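Local coordinates for appr-1-p processing domain protein (Thermus aquaticus Y51MC23, PDB 5M31), which is a single-chain member of the macro domain family, an alpha/beta fold with a mixed beta-sheet packed between helices, at residues K107-V110 against C111-E115; G131-W135 against P136-Q140. All blocks are in the same frame, centred on the assembly; numbering follows the deposited sequence. Where two conformers were deposited one is given.

Interaction 1: residues K107-V110 against C111-E115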
# COMPACT_ATOMS: atom_id res chain seq x y z
N LYS A 107 -6.64 -3.11 8.03
CA LYS A 107 -6.37 -3.44 9.41
C LYS A 107 -4.86 -3.61 9.60
O LYS A 107 -4.28 -3.09 10.58
CB LYS A 107 -7.11 -4.72 9.84
CG LYS A 107 -8.63 -4.59 9.93
CD LYS A 107 -9.23 -5.69 10.80
CE LYS A 107 -10.60 -5.30 11.34
NZ LYS A 107 -11.70 -5.43 10.34
N ASP A 108 -4.20 -4.34 8.71
CA ASP A 108 -2.78 -4.55 8.89
C ASP A 108 -1.98 -3.31 8.60
O ASP A 108 -0.89 -3.14 9.11
CB ASP A 108 -2.26 -5.68 8.04
CG ASP A 108 -1.00 -6.30 8.61
OD1 ASP A 108 -0.94 -6.49 9.84
OD2 ASP A 108 -0.02 -6.46 7.87
N LEU A 109 -2.52 -2.46 7.75
CA LEU A 109 -1.86 -1.17 7.47
C LEU A 109 -1.75 -0.33 8.73
O LEU A 109 -0.68 0.23 9.03
CB LEU A 109 -2.63 -0.44 6.41
CG LEU A 109 -2.07 0.92 5.97
CD1 LEU A 109 -0.65 0.79 5.51
CD2 LEU A 109 -2.95 1.43 4.86
N VAL A 110 -2.83 -0.26 9.48
CA VAL A 110 -2.83 0.41 10.76
C VAL A 110 -1.78 -0.23 11.67
O VAL A 110 -0.93 0.50 12.25
CB VAL A 110 -4.19 0.37 11.43
CG1 VAL A 110 -4.14 0.82 12.89
CG2 VAL A 110 -5.14 1.25 10.62
N CYS A 111 -1.77 -1.56 11.75
CA CYS A 111 -0.76 -2.28 12.55
C CYS A 111 0.67 -1.87 12.20
O CYS A 111 1.47 -1.58 13.10
CB CYS A 111 -0.89 -3.77 12.36
SG CYS A 111 -2.45 -4.37 13.02
N ARG A 112 1.02 -1.84 10.92
CA ARG A 112 2.41 -1.60 10.52
C ARG A 112 2.78 -0.14 10.74
O ARG A 112 3.92 0.15 11.10
CB ARG A 112 2.65 -1.91 9.05
CG ARG A 112 2.81 -3.38 8.68
CD ARG A 112 3.30 -4.32 9.75
NE ARG A 112 4.74 -4.27 9.99
CZ ARG A 112 5.66 -4.86 9.23
NH1 ARG A 112 5.29 -5.68 8.27
NH2 ARG A 112 6.96 -4.66 9.45
N ILE A 113 1.84 0.76 10.48
CA ILE A 113 2.07 2.21 10.74
C ILE A 113 2.42 2.39 12.21
O ILE A 113 3.45 3.08 12.57
CB ILE A 113 0.81 3.02 10.32
CG1 ILE A 113 0.70 3.03 8.79
CG2 ILE A 113 0.85 4.41 10.95
CD1 ILE A 113 -0.61 3.62 8.33
N GLN A 114 1.65 1.77 13.08
CA GLN A 114 1.87 1.89 14.52
C GLN A 114 3.15 1.25 14.97
O GLN A 114 3.91 1.90 15.74
CB GLN A 114 0.59 1.46 15.27
CG GLN A 114 -0.47 2.51 14.92
CD GLN A 114 -1.73 2.50 15.72
OE1 GLN A 114 -2.21 1.45 16.17
NE2 GLN A 114 -2.32 3.72 15.91
N GLU A 115 3.44 0.04 14.49
CA GLU A 115 4.67 -0.72 14.83
C GLU A 115 5.92 0.09 14.51
O GLU A 115 6.86 0.15 15.32
CB GLU A 115 4.78 -2.05 14.06
CG GLU A 115 3.87 -3.16 14.56
CD GLU A 115 3.72 -4.34 13.63
OE1 GLU A 115 4.25 -4.35 12.48
OE2 GLU A 115 2.89 -5.22 13.95
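L109 and I113, one helical turn apart, meet through apolar carbons: the terminal methyl CD1 of I113 comes 3.9 Å from the branch carbon CG of L109, the two side chains crossing obliquely. I113 carries CG1 beside its own backbone N (chi1 -71°), which lays that branch back over the preceding turn, 3.1 Å from L109 O. On the next flank V110 and Q114 run side by side, the methyl CG1 of V110 lying 3.9 Å from OE1 of Q114. At D108 the carboxylate leans along the helix, and OD1 comes to 3.7 Å from CB of C111; the other oxygen, OD2, is held by the backbone N of I70. R112 bends at chi2 and chi3 and lies at the border of the apolar side, its side chain also touching F85. Beneath the side chains run four i to i+4 backbone bonds, from C111 N to K107 O through Q114 N to V110 O. The branched aliphatic residues suit the inward side, where L109 and I113 both rest on F85 of strand 83-88 and I121 of strand 120-123. This is an amphipathic alpha-helix of the macro domain, its apolar stripe laid on the beta-sheet.

Interaction 2: residues G131-W135 against P136-Q140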
# COMPACT_ATOMS: atom_id res chain seq x y z
N GLY A 131 -12.36 -0.02 -13.71
CA GLY A 131 -12.74 -1.42 -13.88
C GLY A 131 -12.56 -2.28 -12.64
O GLY A 131 -12.91 -3.46 -12.64
N GLY A 132 -12.02 -1.70 -11.57
CA GLY A 132 -11.77 -2.44 -10.36
C GLY A 132 -12.86 -2.28 -9.30
O GLY A 132 -14.03 -2.33 -9.59
N LEU A 133 -12.45 -2.21 -8.03
CA LEU A 133 -13.40 -2.12 -6.96
C LEU A 133 -14.12 -0.77 -6.98
O LEU A 133 -13.59 0.19 -7.49
CB LEU A 133 -12.67 -2.28 -5.62
CG LEU A 133 -12.06 -3.65 -5.38
CD1 LEU A 133 -11.19 -3.61 -4.15
CD2 LEU A 133 -13.16 -4.68 -5.16
N PRO A 134 -15.31 -0.69 -6.37
CA PRO A 134 -16.04 0.58 -6.34
C PRO A 134 -15.41 1.57 -5.37
O PRO A 134 -15.29 1.29 -4.15
CB PRO A 134 -17.46 0.16 -5.89
CG PRO A 134 -17.28 -1.14 -5.22
CD PRO A 134 -16.10 -1.81 -5.82
N TRP A 135 -14.98 2.71 -5.90
CA TRP A 135 -14.23 3.67 -5.11
C TRP A 135 -14.98 4.22 -3.90
O TRP A 135 -14.40 4.28 -2.81
CB TRP A 135 -13.73 4.79 -6.00
CG TRP A 135 -13.07 5.93 -5.34
CD1 TRP A 135 -13.40 7.25 -5.45
CD2 TRP A 135 -11.93 5.87 -4.44
NE1 TRP A 135 -12.53 8.02 -4.69
CE2 TRP A 135 -11.62 7.20 -4.08
CE3 TRP A 135 -11.15 4.83 -3.95
CZ2 TRP A 135 -10.55 7.51 -3.22
CZ3 TRP A 135 -10.12 5.13 -3.07
CH2 TRP A 135 -9.82 6.47 -2.73
N PRO A 136 -16.30 4.50 -4.03
CA PRO A 136 -17.00 5.00 -2.83
C PRO A 136 -16.85 4.09 -1.60
O PRO A 136 -16.64 4.56 -0.50
CB PRO A 136 -18.46 5.07 -3.29
CG PRO A 136 -18.39 5.34 -4.76
CD PRO A 136 -17.09 4.72 -5.26
N GLU A 137 -16.95 2.79 -1.83
CA GLU A 137 -16.88 1.80 -0.76
C GLU A 137 -15.47 1.66 -0.26
O GLU A 137 -15.26 1.58 0.96
CB GLU A 137 -17.40 0.45 -1.26
CG GLU A 137 -18.91 0.44 -1.56
CD GLU A 137 -19.80 0.42 -0.31
OE1 GLU A 137 -19.28 0.25 0.84
OE2 GLU A 137 -21.04 0.57 -0.47
N VAL A 138 -14.50 1.67 -1.17
CA VAL A 138 -13.07 1.60 -0.75
C VAL A 138 -12.71 2.86 0.03
O VAL A 138 -12.07 2.77 1.09
CB VAL A 138 -12.13 1.38 -1.95
CG1 VAL A 138 -10.67 1.53 -1.54
CG2 VAL A 138 -12.39 -0.01 -2.56
N LYS A 139 -13.10 4.04 -0.51
CA LYS A 139 -12.86 5.31 0.20
C LYS A 139 -13.43 5.25 1.62
O LYS A 139 -12.75 5.59 2.57
CB LYS A 139 -13.44 6.51 -0.58
CG LYS A 139 -13.07 7.88 -0.00
CD LYS A 139 -13.63 9.01 -0.87
CE LYS A 139 -13.09 10.37 -0.44
NZ LYS A 139 -13.29 11.49 -1.43
N GLN A 140 -14.64 4.72 1.77
CA GLN A 140 -15.30 4.62 3.07
C GLN A 140 -14.50 3.76 4.04
O GLN A 140 -14.28 4.13 5.20
CB GLN A 140 -16.69 4.05 2.89
CG GLN A 140 -17.58 4.14 4.13
CD GLN A 140 -17.45 2.95 5.06
OE1 GLN A 140 -17.44 3.10 6.29
NE2 GLN A 140 -17.39 1.75 4.48
O HOH W 1 -13.68 11.07 -4.12
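W135 swings its indole away from the backbone N (chi1 173°), and K139, with CG also anti (chi1 -173°) and an extended chain beyond, runs out beside it. CB of K139 stands 4.0 Å from the centroid of the six-membered ring of W135, only 9° off its normal, a CH-pi contact over the face. A long aliphatic chain ending in an ammonium suits this place, since CB lies over the ring, CG and CD run on past CZ2 and NE1, and NZ reaches a water at 2.8 Å. The same water accepts a weak bond from NE1 of W135, and both nitrogens also turn to E158, NZ in a salt bridge and NE1 weakly.

V138 meets the ring obliquely, its CG1 4.0 Å from CZ3 of W135, while its other methyl, CG2, lies 3.8 Å from CB of L133. The backbone beneath starts a helix. P134 is the N-cap residue, and its carbonyl O takes V138 N at 3.1 Å and E137 N weakly. One residue further on, K139 N bonds to W135 O at 2.7 Å. P136 suits the first turn, where a nitrogen has no preceding helical carbonyl to bond to and the missing N-H costs nothing. On one flank L133, P134, E137 and V138 touch helix 99-116 at V102 or M99; on another, W135 packs on P125, A128 and P159, and K139 makes a cation-pi contact with F14 of strand 11-15.

From the N terminus the chain reaches interaction 1 first, in the C-terminal half of helix 99-116; strand 120-123 and a loop then lead to interaction 2, at the start of helix 135-146. The two follow in series, neither nested nor crossed, and each is local: interaction 1 joins successive turns of one helix, whereas interaction 2 closes the turn by which a loop enters its helix. Their centres lie 21 Å apart and their nearest atoms about 10 Å, without touching. The two helices nevertheless adjoin: L109 and V110 meet L146 at the C-terminal end of helix 135-146, while E137 and V138, with L133 and P134 of the loop before it, meet M99 or V102 near the start of helix 99-116.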